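Local coordinates for protein succinate-semialdehyde dehydrogenase (NAD(P)(+)) (Marinobacter aquaeolei, PDB 3RH9) that probably oxidises succinate semialdehyde to succinate with NAD(P)+ as electron acceptor, as a member of the aldehyde dehydrogenase family, at residues G152-W157 and P228-T233; V148-L153 and P177-P182; D50-V55 and G218-E223; K252-L257 and L471-E476. One frame throughout, in Å; residues are numbered along the deposited sequence.

Contacts 1, 2 and 4 all reach one mixed sheet of the Rossmann-like, probably cofactor-binding part of an aldehyde dehydrogenase, in which strands 178-181, 151-154, 229-233 and 252-256 lie side by side. Contacts 1 and 2 share strand 151-154, and their centres are about 7 Å apart. Contact 4 joins strand 252-256 to the turn and start of strand 475-482, its centre about 9 Å from that of contact 1. Contact 3 pairs two helices beside this sheet, about 10 Å from contact 2, centre to centre. Along the chain contact 2 falls between the halves of contact 3, contact 1 alternates with contact 3, and contact 4 comes last; the result is a helix-flanked sheet that reaches the subunit interface at contact 4.

Contact 1: residues G152-W157 and P228-T233; sequences GLIVPW and PMLSFT
Turning CG1 of Ile154 anti to the carbonyl carbon (chi1 -39°) brings CG2 to CD2 of Phe232, whose own chi1 of 166° sets the ring anti to its backbone N. Ile154 CB, placed by the backbone, is 3.9 Å from the same CD2, and the approach to the ring is oblique. These residues belong to two neighbouring parallel strands in the middle of a Rossmann-like sheet. The ladder between them alternates as parallel pairing demands: Gly152 N gives to Met229 O, Ser231 N to Gly152 O, Ile154 N to Ser231 O (2.9 Å, N-H...O 175°) and Thr233 N to Ile154 O (3.0 Å). Ile154, Leu230 and Phe232 share the face on which helix 236-245 packs, Phe232 meeting Val238 and Leu242. On the other face Leu153 CD2 rests 3.9 Å from Ser231 CB, beside helix 162-174. Past the ladder, Pro156 sets its ring slantwise over Thr233, CG lying 3.5 Å from CG2. A serine at Pro156 would lose CG and CD and would probably leave the Thr233 methyl without its apolar neighbour. Thr233 also touches Glu256, the predicted active-site residue, while its OG1 and Ser231 OG are both hydrogen-bonded to Lys167 NZ.

Contact 2: residues V148-L153 and P177-P182; sequences VGVTGL and PSVIKP
Val150 and Pro177 stand roughly perpendicular, with Val150 CG2 set 4.1 Å from Pro177 CB. The other methyl of the same valine, CG1, runs obliquely to Val179 CG2 at 4.2 Å, so one branched side chain meets Pro177, just before the neighbouring strand, and Val179 within it. The opposite face carries a second row. There Leu153 directs its CG to Ser178 CB (3.9 Å) and its CB to Ile180 CG1 (4.0 Å), bridging two successive residues of that face. Thr151 holds OG1 between its backbone N and carbonyl carbon (chi1 58°), which brings the hydroxyl alongside Ser178 CB at 3.7 Å. Beneath these side chains the parallel strands are laced by four backbone bonds: Thr151 N to Pro177 O, Val179 N to Thr151 O, Leu153 N to Val179 O, and Lys181 N to Leu153 O at 2.8 Å. Such a pairing is the outcome of a beta-alpha-beta crossover, in which helix 162-174 carries the chain from one strand to the next. That helix packs on the face of Leu153, Ser178 and Ile180, and helix 48-61 lies against Val150 and Val179 on the other; strands 229-233 and 207-209 extend the sheet beyond the two.

Contact 3: residues D50-V55 and G218-E223; sequences DVVAAV and GKVLCE
No ring or other flat group enters where Val51 meets Val220, so there are no faces or edges to match: the contact is made by branched aliphatic side chains. A flat group does lie on the second helix, the Glu223 carboxylate, but it is turned to its own helix neighbour, with OE2 in a salt bridge to Lys219 NZ at 3.4 Å. In the interface itself, Val51 and Val220 lie side by side, pointing opposite ways. Val51 places CG1 anti to its backbone N (chi1 -174°), and this methyl comes 3.7 Å from Val220 CB while also reaching Leu221 CD1 at 3.9 Å. Val52 stands nearly square to Val220, CG2 to CG1 3.8 Å. Val220 is thus held by two consecutive residues of segment 50-55.

The two segments belong to helices 48-61 and 214-223, which lie together on one side of the Rossmann-like sheet; the second links strand 207-209 to strand 229-233. Their short axes pass 9.5 Å apart at a crossing angle of -39°. One turn on from Val51, Val55 brings CG2 obliquely to Leu221 CD1 at 4.2 Å. Below the pair, Ala54 and Val55 rest on Val179 of strand 178-181, and Leu221 CD1 packs on Val179 CG1. At the start of segment 50-55, Asp50 OD1 is hydrogen-bonded to Ser23 OG.

Contact 4: residues K252-L257 and L471-E476; sequences KLALEL and LFEFVE
The strand that carries Glu256, the predicted active-site residue, here meets the turn leading into strand 475-482, which belongs to the three-stranded antiparallel sheet that in aldehyde dehydrogenases serves subunit association. Lys252 makes the main link. Its CG lies anti to the backbone N (chi1 176°) and the rest of the chain is extended, which carries NZ straight across to the backbone of the turn and the first strand residue. NZ donates to Glu473 O at 3.1 Å, approaching with a C=O...N angle of 143° and tilted 33° from the carbonyl plane, and makes a weak bond to Val475 O. A water at 2.8 Å from Lys252 NZ accepts from it and appears to pass a bond on to Glu476 OE1, though that distance is doubtfully short. The two charged groups do not meet directly, NZ and OE1 being 4.6 Å apart; OE1 forms its salt bridge with Arg464 of the second subunit. A methionine in place of Lys252 would lose the ammonium group and would probably leave the Glu473 carbonyl and the water without their donor. Two residues along the strand, Ala254 sets CB 3.5 Å from Glu473 OE2, a carboxylate brought over by the bend at chi2 of the glutamate. Strand 229-233 borders the same region through Met229, which touches both Lys252 and Ala254, while Phe474 of the turn and Val475 at the start of the strand pack against helix 162-174.

Contact 1: residues G152-W157 and P228-T233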
loop_
_atom_site.group_PDB
_atom_site.type_symbol
_atom_site.label_atom_id
_atom_site.label_comp_id
_atom_site.label_asym_id
_atom_site.label_seq_id
_atom_site.Cartn_x
_atom_site.Cartn_y
_atom_site.Cartn_z
ATOM N N GLY A 152 -0.033 -12.455 8.292
ATOM C CA GLY A 152 1.223 -13.107 8.568
ATOM C C GLY A 152 2.256 -12.065 8.914
ATOM O O GLY A 152 2.549 -11.186 8.113
ATOM N N LEU A 153 2.796 -12.156 10.121
ATOM C CA LEU A 153 3.829 -11.239 10.575
ATOM C C LEU A 153 5.223 -11.888 10.474
ATOM O O LEU A 153 5.527 -12.854 11.217
ATOM C CB LEU A 153 3.541 -10.810 12.016
ATOM C CG LEU A 153 2.154 -10.221 12.279
ATOM C CD1 LEU A 153 2.151 -9.424 13.555
ATOM C CD2 LEU A 153 1.742 -9.341 11.142
ATOM N N ILE A 154 6.059 -11.374 9.566
ATOM C CA ILE A 154 7.379 -11.955 9.321
ATOM C C ILE A 154 8.501 -10.986 9.669
ATOM O O ILE A 154 8.571 -9.874 9.117
ATOM C CB ILE A 154 7.517 -12.404 7.859
ATOM C CG1 ILE A 154 6.213 -13.032 7.388
ATOM C CG2 ILE A 154 8.666 -13.372 7.683
ATOM C CD1 ILE A 154 6.299 -13.580 5.981
ATOM N N VAL A 155 9.377 -11.405 10.583
ATOM C CA VAL A 155 10.400 -10.506 11.122
ATOM C C VAL A 155 11.809 -11.084 10.985
ATOM O O VAL A 155 11.965 -12.296 10.879
ATOM C CB VAL A 155 10.107 -10.125 12.593
ATOM C CG1 VAL A 155 8.731 -9.456 12.707
ATOM C CG2 VAL A 155 10.203 -11.348 13.492
ATOM N N PRO A 156 12.841 -10.208 10.961
ATOM C CA PRO A 156 14.225 -10.635 10.785
ATOM C C PRO A 156 14.872 -10.835 12.136
ATOM O O PRO A 156 14.212 -10.717 13.163
ATOM C CB PRO A 156 14.879 -9.419 10.111
ATOM C CG PRO A 156 13.889 -8.328 10.138
ATOM C CD PRO A 156 12.770 -8.742 11.036
ATOM N N TRP A 157 16.165 -11.108 12.142
ATOM C CA TRP A 157 16.870 -11.253 13.396
ATOM C C TRP A 157 17.372 -9.922 13.957
ATOM O O TRP A 157 17.779 -9.891 15.113
ATOM C CB TRP A 157 18.026 -12.250 13.258
ATOM C CG TRP A 157 18.898 -11.978 12.072
ATOM C CD1 TRP A 157 18.896 -12.641 10.886
ATOM C CD2 TRP A 157 19.876 -10.945 11.955
ATOM N NE1 TRP A 157 19.815 -12.090 10.033
ATOM C CE2 TRP A 157 20.433 -11.046 10.666
ATOM C CE3 TRP A 157 20.344 -9.951 12.822
ATOM C CZ2 TRP A 157 21.438 -10.195 10.220
ATOM C CZ3 TRP A 157 21.331 -9.103 12.378
ATOM C CH2 TRP A 157 21.873 -9.230 11.087
ATOM N N PRO A 228 -5.095 -12.369 4.015
ATOM C CA PRO A 228 -5.248 -11.247 3.089
ATOM C C PRO A 228 -4.076 -10.281 3.131
ATOM O O PRO A 228 -3.853 -9.557 2.173
ATOM C CB PRO A 228 -6.494 -10.539 3.607
ATOM C CG PRO A 228 -7.164 -11.520 4.481
ATOM C CD PRO A 228 -6.099 -12.331 5.081
HETATM N N MSE A 229 -3.347 -10.258 4.236
HETATM C CA MSE A 229 -2.263 -9.313 4.377
HETATM C C MSE A 229 -0.999 -9.901 4.979
HETATM O O MSE A 229 -1.048 -10.677 5.925
HETATM C CB MSE A 229 -2.702 -8.116 5.205
HETATM C CG MSE A 229 -1.546 -7.371 5.811
HETATM SE SE MSE A 229 -2.012 -5.525 6.163
HETATM C CE MSE A 229 -0.206 -4.785 6.345
ATOM N N LEU A 230 0.136 -9.488 4.424
ATOM C CA LEU A 230 1.433 -9.854 4.942
ATOM C C LEU A 230 2.200 -8.619 5.392
ATOM O O LEU A 230 2.301 -7.642 4.650
ATOM C CB LEU A 230 2.227 -10.572 3.864
ATOM C CG LEU A 230 2.148 -12.094 3.887
ATOM C CD1 LEU A 230 0.776 -12.558 3.469
ATOM C CD2 LEU A 230 3.208 -12.650 2.971
ATOM N N SER A 231 2.735 -8.658 6.611
ATOM C CA SER A 231 3.633 -7.609 7.069
ATOM C C SER A 231 5.038 -8.186 7.248
ATOM O O SER A 231 5.286 -8.962 8.169
ATOM C CB SER A 231 3.126 -6.958 8.362
ATOM O OG SER A 231 3.941 -5.854 8.736
ATOM N N PHE A 232 5.943 -7.798 6.348
ATOM C CA PHE A 232 7.290 -8.367 6.284
ATOM C C PHE A 232 8.413 -7.326 6.450
ATOM O O PHE A 232 8.481 -6.332 5.721
ATOM C CB PHE A 232 7.478 -9.141 4.966
ATOM C CG PHE A 232 8.915 -9.474 4.648
ATOM C CD1 PHE A 232 9.747 -8.539 4.018
ATOM C CD2 PHE A 232 9.443 -10.719 4.978
ATOM C CE1 PHE A 232 11.081 -8.845 3.734
ATOM C CE2 PHE A 232 10.778 -11.029 4.691
ATOM C CZ PHE A 232 11.591 -10.091 4.068
ATOM N N THR A 233 9.289 -7.565 7.416
ATOM C CA THR A 233 10.532 -6.825 7.507
ATOM C C THR A 233 11.640 -7.817 7.226
ATOM O O THR A 233 11.618 -8.919 7.755
ATOM C CB THR A 233 10.734 -6.219 8.908
ATOM O OG1 THR A 233 9.736 -5.226 9.156
ATOM C CG2 THR A 233 12.083 -5.568 9.022
#

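Contact 2: residues V148-L153 and P177-P182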
loop_
_atom_site.group_PDB
_atom_site.type_symbol
_atom_site.label_atom_id
_atom_site.label_comp_id
_atom_site.label_asym_id
_atom_site.label_seq_id
_atom_site.Cartn_x
_atom_site.Cartn_y
_atom_site.Cartn_z
ATOM N N VAL A 148 -8.323 -6.432 8.361
ATOM C CA VAL A 148 -8.062 -7.001 7.033
ATOM C C VAL A 148 -8.324 -8.492 7.040
ATOM O O VAL A 148 -8.669 -9.077 6.027
ATOM C CB VAL A 148 -6.619 -6.729 6.451
ATOM C CG1 VAL A 148 -6.489 -5.306 5.941
ATOM C CG2 VAL A 148 -5.495 -7.090 7.456
ATOM N N GLY A 149 -8.161 -9.112 8.194
ATOM C CA GLY A 149 -8.339 -10.540 8.278
ATOM C C GLY A 149 -7.101 -11.068 8.930
ATOM O O GLY A 149 -6.371 -10.304 9.552
ATOM N N VAL A 150 -6.864 -12.364 8.792
ATOM C CA VAL A 150 -5.686 -12.995 9.381
ATOM C C VAL A 150 -4.390 -12.550 8.676
ATOM O O VAL A 150 -4.250 -12.681 7.450
ATOM C CB VAL A 150 -5.808 -14.552 9.374
ATOM C CG1 VAL A 150 -4.529 -15.189 9.852
ATOM C CG2 VAL A 150 -6.963 -14.991 10.238
ATOM N N THR A 151 -3.444 -12.026 9.445
ATOM C CA THR A 151 -2.204 -11.561 8.842
ATOM C C THR A 151 -1.016 -12.445 9.174
ATOM O O THR A 151 -0.989 -13.098 10.196
ATOM C CB THR A 151 -1.887 -10.115 9.256
ATOM O OG1 THR A 151 -1.788 -10.029 10.685
ATOM C CG2 THR A 151 -2.994 -9.206 8.793
ATOM N N GLY A 152 -0.033 -12.455 8.292
ATOM C CA GLY A 152 1.223 -13.107 8.568
ATOM C C GLY A 152 2.256 -12.065 8.914
ATOM O O GLY A 152 2.549 -11.186 8.113
ATOM N N LEU A 153 2.796 -12.156 10.121
ATOM C CA LEU A 153 3.829 -11.239 10.575
ATOM C C LEU A 153 5.223 -11.888 10.474
ATOM O O LEU A 153 5.527 -12.854 11.217
ATOM C CB LEU A 153 3.541 -10.810 12.016
ATOM C CG LEU A 153 2.154 -10.221 12.279
ATOM C CD1 LEU A 153 2.151 -9.424 13.555
ATOM C CD2 LEU A 153 1.742 -9.341 11.142
ATOM N N PRO A 177 -6.261 -11.302 13.887
ATOM C CA PRO A 177 -5.512 -12.479 14.341
ATOM C C PRO A 177 -4.269 -12.628 13.470
ATOM O O PRO A 177 -4.295 -12.315 12.282
ATOM C CB PRO A 177 -6.490 -13.641 14.100
ATOM C CG PRO A 177 -7.851 -13.003 13.965
ATOM C CD PRO A 177 -7.589 -11.656 13.356
ATOM N N SER A 178 -3.174 -13.085 14.048
ATOM C CA SER A 178 -1.940 -13.131 13.296
ATOM C C SER A 178 -1.214 -14.468 13.417
ATOM O O SER A 178 -1.355 -15.193 14.398
ATOM C CB SER A 178 -1.033 -11.971 13.711
ATOM O OG SER A 178 -0.937 -11.871 15.122
ATOM N N VAL A 179 -0.449 -14.787 12.385
ATOM C CA VAL A 179 0.414 -15.945 12.383
ATOM C C VAL A 179 1.824 -15.390 12.330
ATOM O O VAL A 179 2.135 -14.586 11.452
ATOM C CB VAL A 179 0.139 -16.794 11.155
ATOM C CG1 VAL A 179 1.172 -17.888 11.028
ATOM C CG2 VAL A 179 -1.251 -17.362 11.218
ATOM N N ILE A 180 2.674 -15.780 13.280
ATOM C CA ILE A 180 3.966 -15.108 13.451
ATOM C C ILE A 180 5.200 -15.954 13.140
ATOM O O ILE A 180 5.342 -17.054 13.674
ATOM C CB ILE A 180 4.109 -14.525 14.857
ATOM C CG1 ILE A 180 3.069 -13.416 15.055
ATOM C CG2 ILE A 180 5.547 -14.012 15.066
ATOM C CD1 ILE A 180 3.166 -12.658 16.363
ATOM N N LYS A 181 6.093 -15.415 12.300
ATOM C CA LYS A 181 7.280 -16.140 11.870
ATOM C C LYS A 181 8.590 -15.377 12.090
ATOM O O LYS A 181 8.913 -14.463 11.335
ATOM C CB LYS A 181 7.152 -16.511 10.391
ATOM C CG LYS A 181 8.075 -17.638 9.941
ATOM C CD LYS A 181 9.522 -17.229 10.004
ATOM C CE LYS A 181 10.383 -18.086 9.095
ATOM N NZ LYS A 181 9.755 -19.427 8.965
ATOM N N PRO A 182 9.376 -15.778 13.106
ATOM C CA PRO A 182 10.657 -15.117 13.372
ATOM C C PRO A 182 11.784 -15.730 12.560
ATOM O O PRO A 182 11.620 -16.799 11.968
ATOM C CB PRO A 182 10.876 -15.410 14.852
ATOM C CG PRO A 182 10.349 -16.804 14.993
ATOM C CD PRO A 182 9.151 -16.902 14.039
#

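Contact 3: residues D50-V55 and G218-E223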
loop_
_atom_site.group_PDB
_atom_site.type_symbol
_atom_site.label_atom_id
_atom_site.label_comp_id
_atom_site.label_asym_id
_atom_site.label_seq_id
_atom_site.Cartn_x
_atom_site.Cartn_y
_atom_site.Cartn_z
ATOM N N ASP A 50 1.285 -27.567 9.983
ATOM C CA ASP A 50 1.328 -26.726 11.177
ATOM C C ASP A 50 1.042 -25.268 10.837
ATOM O O ASP A 50 0.340 -24.564 11.589
ATOM C CB ASP A 50 2.697 -26.792 11.857
ATOM C CG ASP A 50 2.835 -27.966 12.805
ATOM O OD1 ASP A 50 1.925 -28.819 12.846
ATOM O OD2 ASP A 50 3.866 -28.030 13.511
ATOM N N VAL A 51 1.615 -24.804 9.726
ATOM C CA VAL A 51 1.424 -23.421 9.308
ATOM C C VAL A 51 -0.028 -23.207 8.856
ATOM O O VAL A 51 -0.605 -22.160 9.113
ATOM C CB VAL A 51 2.427 -23.001 8.208
ATOM C CG1 VAL A 51 2.293 -21.547 7.918
ATOM C CG2 VAL A 51 3.836 -23.276 8.650
ATOM N N VAL A 52 -0.619 -24.211 8.208
ATOM C CA VAL A 52 -2.024 -24.159 7.827
ATOM C C VAL A 52 -2.949 -24.187 9.052
ATOM O O VAL A 52 -3.992 -23.520 9.077
ATOM C CB VAL A 52 -2.393 -25.302 6.865
ATOM C CG1 VAL A 52 -3.871 -25.262 6.534
ATOM C CG2 VAL A 52 -1.567 -25.214 5.594
ATOM N N ALA A 53 -2.566 -24.953 10.070
ATOM C CA ALA A 53 -3.305 -24.963 11.335
ATOM C C ALA A 53 -3.275 -23.584 11.978
ATOM O O ALA A 53 -4.302 -23.077 12.437
ATOM C CB ALA A 53 -2.728 -25.998 12.293
ATOM N N ALA A 54 -2.084 -22.993 12.024
ATOM C CA ALA A 54 -1.914 -21.634 12.529
ATOM C C ALA A 54 -2.960 -20.702 11.935
ATOM O O ALA A 54 -3.593 -19.925 12.658
ATOM C CB ALA A 54 -0.520 -21.119 12.213
ATOM N N VAL A 55 -3.122 -20.781 10.611
ATOM C CA VAL A 55 -4.056 -19.924 9.894
ATOM C C VAL A 55 -5.502 -20.267 10.255
ATOM O O VAL A 55 -6.300 -19.377 10.523
ATOM C CB VAL A 55 -3.851 -19.996 8.371
ATOM C CG1 VAL A 55 -4.832 -19.088 7.673
ATOM C CG2 VAL A 55 -2.438 -19.592 8.011
ATOM N N GLY A 218 6.856 -19.635 4.427
ATOM C CA GLY A 218 6.583 -18.542 3.513
ATOM C C GLY A 218 5.561 -18.910 2.460
ATOM O O GLY A 218 4.738 -18.084 2.073
ATOM N N LYS A 219 5.600 -20.159 2.011
ATOM C CA LYS A 219 4.762 -20.575 0.908
ATOM C C LYS A 219 3.285 -20.653 1.293
ATOM O O LYS A 219 2.419 -20.298 0.500
ATOM C CB LYS A 219 5.250 -21.906 0.344
ATOM C CG LYS A 219 4.342 -22.495 -0.724
ATOM C CD LYS A 219 5.055 -23.570 -1.525
ATOM C CE LYS A 219 4.086 -24.345 -2.410
ATOM N NZ LYS A 219 3.081 -25.097 -1.609
ATOM N N VAL A 220 2.993 -21.124 2.502
ATOM C CA VAL A 220 1.617 -21.207 2.983
ATOM C C VAL A 220 0.998 -19.819 3.141
ATOM O O VAL A 220 -0.112 -19.557 2.658
ATOM C CB VAL A 220 1.551 -21.973 4.316
ATOM C CG1 VAL A 220 0.145 -21.940 4.914
ATOM C CG2 VAL A 220 2.029 -23.396 4.111
ATOM N N LEU A 221 1.743 -18.931 3.801
ATOM C CA LEU A 221 1.349 -17.529 4.019
ATOM C C LEU A 221 1.076 -16.725 2.723
ATOM O O LEU A 221 0.183 -15.878 2.695
ATOM C CB LEU A 221 2.393 -16.826 4.913
ATOM C CG LEU A 221 2.156 -16.827 6.434
ATOM C CD1 LEU A 221 1.240 -17.945 6.865
ATOM C CD2 LEU A 221 3.444 -16.845 7.252
ATOM N N CYS A 222 1.840 -16.991 1.662
ATOM C CA CYS A 222 1.590 -16.375 0.352
ATOM C C CYS A 222 0.369 -16.954 -0.353
ATOM O O CYS A 222 -0.380 -16.232 -0.991
ATOM C CB CYS A 222 2.801 -16.528 -0.572
ATOM S SG CYS A 222 4.216 -15.523 -0.085
ATOM N N GLU A 223 0.181 -18.265 -0.248
ATOM C CA GLU A 223 -0.823 -18.956 -1.045
ATOM C C GLU A 223 -2.180 -18.942 -0.391
ATOM O O GLU A 223 -3.192 -19.037 -1.060
ATOM C CB GLU A 223 -0.420 -20.402 -1.284
ATOM C CG GLU A 223 0.721 -20.553 -2.261
ATOM C CD GLU A 223 1.088 -22.016 -2.509
ATOM O OE1 GLU A 223 0.404 -22.919 -1.965
ATOM O OE2 GLU A 223 2.067 -22.259 -3.250
#

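Contact 4: residues K252-L257 and L471-E476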
loop_
_atom_site.group_PDB
_atom_site.type_symbol
_atom_site.label_atom_id
_atom_site.label_comp_id
_atom_site.label_asym_id
_atom_site.label_seq_id
_atom_site.Cartn_x
_atom_site.Cartn_y
_atom_site.Cartn_z
ATOM N N LYS A 252 -2.553 -7.443 0.215
ATOM C CA LYS A 252 -2.075 -6.242 0.868
ATOM C C LYS A 252 -0.735 -6.526 1.562
ATOM O O LYS A 252 -0.624 -7.455 2.349
ATOM C CB LYS A 252 -3.125 -5.750 1.865
ATOM C CG LYS A 252 -2.687 -4.564 2.673
ATOM C CD LYS A 252 -3.890 -3.808 3.239
ATOM C CE LYS A 252 -3.421 -2.560 3.930
ATOM N NZ LYS A 252 -4.548 -1.809 4.493
ATOM N N LEU A 253 0.290 -5.740 1.248
ATOM C CA LEU A 253 1.610 -5.919 1.875
ATOM C C LEU A 253 2.120 -4.671 2.596
ATOM O O LEU A 253 1.960 -3.558 2.119
ATOM C CB LEU A 253 2.651 -6.340 0.837
ATOM C CG LEU A 253 2.319 -7.505 -0.098
ATOM C CD1 LEU A 253 3.340 -7.586 -1.255
ATOM C CD2 LEU A 253 2.254 -8.807 0.681
ATOM N N ALA A 254 2.714 -4.866 3.764
ATOM C CA ALA A 254 3.543 -3.829 4.372
ATOM C C ALA A 254 4.968 -4.335 4.326
ATOM O O ALA A 254 5.246 -5.454 4.756
ATOM C CB ALA A 254 3.128 -3.537 5.808
ATOM N N LEU A 255 5.867 -3.509 3.797
ATOM C CA LEU A 255 7.240 -3.937 3.541
ATOM C C LEU A 255 8.241 -2.951 4.104
ATOM O O LEU A 255 8.275 -1.771 3.722
ATOM C CB LEU A 255 7.488 -4.114 2.044
ATOM C CG LEU A 255 6.680 -5.162 1.286
ATOM C CD1 LEU A 255 7.128 -5.222 -0.165
ATOM C CD2 LEU A 255 6.822 -6.501 1.953
ATOM N N GLU A 256 9.053 -3.441 5.028
ATOM C CA GLU A 256 10.159 -2.659 5.525
ATOM C C GLU A 256 11.423 -3.418 5.160
ATOM O O GLU A 256 11.768 -4.410 5.798
ATOM C CB GLU A 256 10.039 -2.465 7.026
ATOM C CG GLU A 256 10.769 -1.230 7.503
ATOM C CD GLU A 256 10.799 -1.118 9.013
ATOM O OE1 GLU A 256 11.906 -1.276 9.604
ATOM O OE2 GLU A 256 9.708 -0.883 9.601
ATOM N N LEU A 257 12.100 -2.965 4.117
ATOM C CA LEU A 257 13.199 -3.730 3.570
ATOM C C LEU A 257 14.555 -3.044 3.797
ATOM O O LEU A 257 14.743 -2.335 4.789
ATOM C CB LEU A 257 12.943 -3.985 2.088
ATOM C CG LEU A 257 11.541 -4.480 1.706
ATOM C CD1 LEU A 257 11.305 -4.370 0.191
ATOM C CD2 LEU A 257 11.287 -5.909 2.183
ATOM N N LEU A 471 -1.235 2.619 12.810
ATOM C CA LEU A 471 -2.469 2.060 13.348
ATOM C C LEU A 471 -3.419 1.633 12.238
ATOM O O LEU A 471 -4.250 0.771 12.454
ATOM C CB LEU A 471 -3.180 3.075 14.244
ATOM C CG LEU A 471 -2.825 3.150 15.726
ATOM C CD1 LEU A 471 -3.281 4.481 16.278
ATOM C CD2 LEU A 471 -3.486 2.002 16.485
ATOM N N PHE A 472 -3.284 2.233 11.060
ATOM C CA PHE A 472 -4.172 1.930 9.933
ATOM C C PHE A 472 -3.643 0.877 8.957
ATOM O O PHE A 472 -4.246 0.644 7.915
ATOM C CB PHE A 472 -4.546 3.205 9.161
ATOM C CG PHE A 472 -5.599 4.022 9.836
ATOM C CD1 PHE A 472 -5.266 4.907 10.839
ATOM C CD2 PHE A 472 -6.929 3.894 9.479
ATOM C CE1 PHE A 472 -6.234 5.645 11.470
ATOM C CE2 PHE A 472 -7.904 4.636 10.107
ATOM C CZ PHE A 472 -7.554 5.505 11.106
ATOM N N GLU A 473 -2.530 0.244 9.287
ATOM C CA GLU A 473 -1.951 -0.739 8.390
ATOM C C GLU A 473 -2.823 -1.981 8.256
ATOM O O GLU A 473 -3.087 -2.446 7.145
ATOM C CB GLU A 473 -0.559 -1.141 8.876
ATOM C CG GLU A 473 0.514 -0.086 8.635
ATOM C CD GLU A 473 1.250 -0.303 7.324
ATOM O OE1 GLU A 473 0.582 -0.368 6.251
ATOM O OE2 GLU A 473 2.503 -0.419 7.379
ATOM N N PHE A 474 -3.269 -2.517 9.386
ATOM C CA PHE A 474 -4.007 -3.772 9.369
ATOM C C PHE A 474 -5.522 -3.657 9.270
ATOM O O PHE A 474 -6.232 -4.564 9.686
ATOM C CB PHE A 474 -3.626 -4.612 10.579
ATOM C CG PHE A 474 -2.186 -4.973 10.596
ATOM C CD1 PHE A 474 -1.279 -4.210 11.313
ATOM C CD2 PHE A 474 -1.721 -6.042 9.845
ATOM C CE1 PHE A 474 0.052 -4.532 11.320
ATOM C CE2 PHE A 474 -0.387 -6.362 9.840
ATOM C CZ PHE A 474 0.501 -5.607 10.580
ATOM N N VAL A 475 -6.019 -2.562 8.713
ATOM C CA VAL A 475 -7.454 -2.435 8.513
ATOM C C VAL A 475 -7.819 -2.174 7.051
ATOM O O VAL A 475 -7.019 -1.626 6.287
ATOM C CB VAL A 475 -8.036 -1.345 9.403
ATOM C CG1 VAL A 475 -8.034 -1.809 10.836
ATOM C CG2 VAL A 475 -7.231 -0.055 9.258
ATOM N N GLU A 476 -9.023 -2.606 6.668
ATOM C CA GLU A 476 -9.601 -2.280 5.358
ATOM C C GLU A 476 -10.675 -1.226 5.562
ATOM O O GLU A 476 -11.592 -1.426 6.347
ATOM C CB GLU A 476 -10.245 -3.515 4.724
ATOM C CG GLU A 476 -9.294 -4.588 4.217
ATOM C CD GLU A 476 -8.586 -4.164 2.947
ATOM O OE1 GLU A 476 -8.589 -2.942 2.662
ATOM O OE2 GLU A 476 -8.014 -5.043 2.246
HETATM O O HOH W 1 -6.671 -1.414 2.772
#